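PDB 6FVI: centrosomal protein of 192 kDa from Homo sapiens, which scaffolds and activates AURKA and PLK1 at the centrosome, is required for centrosome maturation and bipolar spindle assembly, and probably regulates centriole duplication, here its seventh PapD-like (ASH) domain. Local coordinates for residues 55-60 and 97-102. Numbering follows the deposited sequence.
Sequences WHLSSL and QKVSIT
Leu57 and Val99 meet tip to tip, with Leu57 CD1 3.7 Å from Val99 CG1. Both side chains are buried. Leu43 and Val117 from neighbouring strands pack against Val99 and Leu57, respectively. This buried apolar pair is the tight part of the contact. Trp55 adds to it, its CH2 lying 4.3 Å from Val99 CG2.

The NE1 side of the indole faces a bridging water beside partly exposed Gln97. The side chain of Gln97 crosses that of Trp55 at about a right angle, and Gln97 CG comes to 3.7 Å from Trp55 CZ2. With CG anti to the backbone N (chi1 173°), Gln97 reaches the indole, and a bend at chi2 (70°) turns its amide back to Lys98 O. The amide is held at both ends. Gln97 NE2 donates a nearly straight bond of 2.9 Å to Lys98 O, from above the carbonyl plane. Gln97 OE1 accepts from the water oxygen at 2.8 Å. The same water oxygen accepts from Trp55 NE1 at 2.9 Å, lying in the indole plane. With an alanine here, the bridging water would probably lose its amide acceptor and the indole its contact with CG.

The strands run roughly parallel, their axes 11.3 Å apart. Side chains rather than backbone bonds join them. Such facing layers are typical of the immunoglobulin-like beta sandwich of PapD-like (ASH) domains.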
loop_
_atom_site.group_PDB
_atom_site.type_symbol
_atom_site.label_atom_id
_atom_site.label_comp_id
_atom_site.label_asym_id
_atom_site.label_seq_id
_atom_site.Cartn_x
_atom_site.Cartn_y
_atom_site.Cartn_z
ATOM N N TRP A 55 1.713 -10.579 -8.249
ATOM C CA TRP A 55 1.514 -9.660 -7.143
ATOM C C TRP A 55 0.108 -9.764 -6.598
ATOM O O TRP A 55 -0.831 -10.127 -7.309
ATOM C CB TRP A 55 1.842 -8.214 -7.582
ATOM C CG TRP A 55 0.946 -7.689 -8.663
ATOM C CD1 TRP A 55 1.145 -7.804 -9.998
ATOM C CD2 TRP A 55 -0.282 -6.979 -8.501
ATOM N NE1 TRP A 55 0.103 -7.237 -10.680
ATOM C CE2 TRP A 55 -0.779 -6.711 -9.785
ATOM C CE3 TRP A 55 -1.008 -6.504 -7.385
ATOM C CZ2 TRP A 55 -1.964 -6.004 -9.995
ATOM C CZ3 TRP A 55 -2.172 -5.795 -7.613
ATOM C CH2 TRP A 55 -2.640 -5.567 -8.896
ATOM N N HIS A 56 -0.035 -9.379 -5.329
ATOM C CA HIS A 56 -1.308 -9.383 -4.654
ATOM C C HIS A 56 -1.286 -8.342 -3.560
ATOM O O HIS A 56 -0.309 -8.259 -2.811
ATOM C CB HIS A 56 -1.554 -10.775 -4.049
ATOM C CG HIS A 56 -2.737 -10.847 -3.147
ATOM N ND1 HIS A 56 -4.047 -10.775 -3.558
ATOM C CD2 HIS A 56 -2.780 -10.878 -1.795
ATOM C CE1 HIS A 56 -4.843 -10.888 -2.510
ATOM N NE2 HIS A 56 -4.102 -10.919 -1.424
ATOM N N LEU A 57 -2.353 -7.574 -3.447
ATOM C CA LEU A 57 -2.525 -6.563 -2.391
ATOM C C LEU A 57 -3.392 -7.070 -1.317
ATOM O O LEU A 57 -4.422 -7.661 -1.614
ATOM C CB LEU A 57 -3.381 -5.351 -2.856
ATOM C CG LEU A 57 -2.926 -4.720 -4.129
ATOM C CD1 LEU A 57 -3.682 -3.539 -4.590
ATOM C CD2 LEU A 57 -1.443 -4.334 -4.047
ATOM N N SER A 58 -3.029 -6.757 -0.085
ATOM C CA SER A 58 -3.897 -7.100 0.999
ATOM C C SER A 58 -3.821 -6.081 2.092
ATOM O O SER A 58 -2.831 -5.420 2.302
ATOM C CB SER A 58 -3.563 -8.476 1.535
ATOM O OG SER A 58 -2.291 -8.443 2.129
ATOM N N SER A 59 -4.950 -5.912 2.757
ATOM C CA SER A 59 -4.989 -5.005 3.885
ATOM C C SER A 59 -4.461 -5.743 5.085
ATOM O O SER A 59 -4.699 -6.936 5.271
ATOM C CB SER A 59 -6.380 -4.492 4.163
ATOM O OG SER A 59 -7.306 -5.555 4.305
ATOM N N LEU A 60 -3.808 -5.010 5.956
ATOM C CA LEU A 60 -3.219 -5.657 7.118
ATOM C C LEU A 60 -4.167 -5.794 8.298
ATOM O O LEU A 60 -3.973 -6.641 9.153
ATOM C CB LEU A 60 -1.890 -4.997 7.450
ATOM C CG LEU A 60 -0.930 -5.075 6.236
ATOM C CD1 LEU A 60 0.355 -4.357 6.586
ATOM C CD2 LEU A 60 -0.671 -6.500 5.733
ATOM N N GLN A 97 1.664 -1.091 -13.599
ATOM C CA GLN A 97 0.271 -1.359 -13.286
ATOM C C GLN A 97 -0.279 -0.247 -12.417
ATOM O O GLN A 97 0.204 -0.022 -11.306
ATOM C CB GLN A 97 0.158 -2.682 -12.525
ATOM C CG GLN A 97 -1.238 -2.988 -11.991
ATOM C CD GLN A 97 -2.220 -3.321 -13.087
ATOM O OE1 GLN A 97 -2.028 -4.307 -13.796
ATOM N NE2 GLN A 97 -3.280 -2.534 -13.217
ATOM N N LYS A 98 -1.343 0.398 -12.866
ATOM C CA LYS A 98 -2.021 1.363 -12.039
ATOM C C LYS A 98 -3.034 0.626 -11.149
ATOM O O LYS A 98 -3.821 -0.199 -11.637
ATOM C CB LYS A 98 -2.715 2.424 -12.904
ATOM C CG LYS A 98 -3.327 3.552 -12.085
ATOM C CD LYS A 98 -4.285 4.359 -12.916
ATOM C CE LYS A 98 -3.603 5.562 -13.508
ATOM N NZ LYS A 98 -3.966 6.781 -12.737
ATOM N N VAL A 99 -2.993 0.962 -9.869
ATOM C CA VAL A 99 -3.976 0.457 -8.913
ATOM C C VAL A 99 -4.873 1.667 -8.570
ATOM O O VAL A 99 -4.407 2.659 -8.022
ATOM C CB VAL A 99 -3.311 -0.117 -7.669
ATOM C CG1 VAL A 99 -4.375 -0.557 -6.658
ATOM C CG2 VAL A 99 -2.420 -1.311 -8.042
ATOM N N SER A 100 -6.146 1.556 -8.937
ATOM C CA SER A 100 -7.141 2.581 -8.651
ATOM C C SER A 100 -7.701 2.355 -7.261
ATOM O O SER A 100 -8.058 1.244 -6.916
ATOM C CB SER A 100 -8.213 2.530 -9.714
ATOM O OG SER A 100 -7.632 2.808 -10.985
ATOM N N ILE A 101 -7.787 3.417 -6.462
ATOM C CA ILE A 101 -8.149 3.268 -5.064
ATOM C C ILE A 101 -9.265 4.241 -4.788
ATOM O O ILE A 101 -9.197 5.417 -5.151
ATOM C CB ILE A 101 -6.942 3.508 -4.135
ATOM C CG1 ILE A 101 -5.786 2.602 -4.573
ATOM C CG2 ILE A 101 -7.315 3.181 -2.695
ATOM C CD1 ILE A 101 -4.560 2.713 -3.717
ATOM N N THR A 102 -10.308 3.748 -4.117
ATOM C CA THR A 102 -11.457 4.546 -3.753
ATOM C C THR A 102 -11.586 4.598 -2.224
ATOM O O THR A 102 -11.277 3.649 -1.518
ATOM C CB THR A 102 -12.702 3.954 -4.432
ATOM O OG1 THR A 102 -12.467 3.838 -5.850
ATOM C CG2 THR A 102 -13.925 4.794 -4.179
HETATM O O HOH W 1 -0.153 -6.349 -13.399
#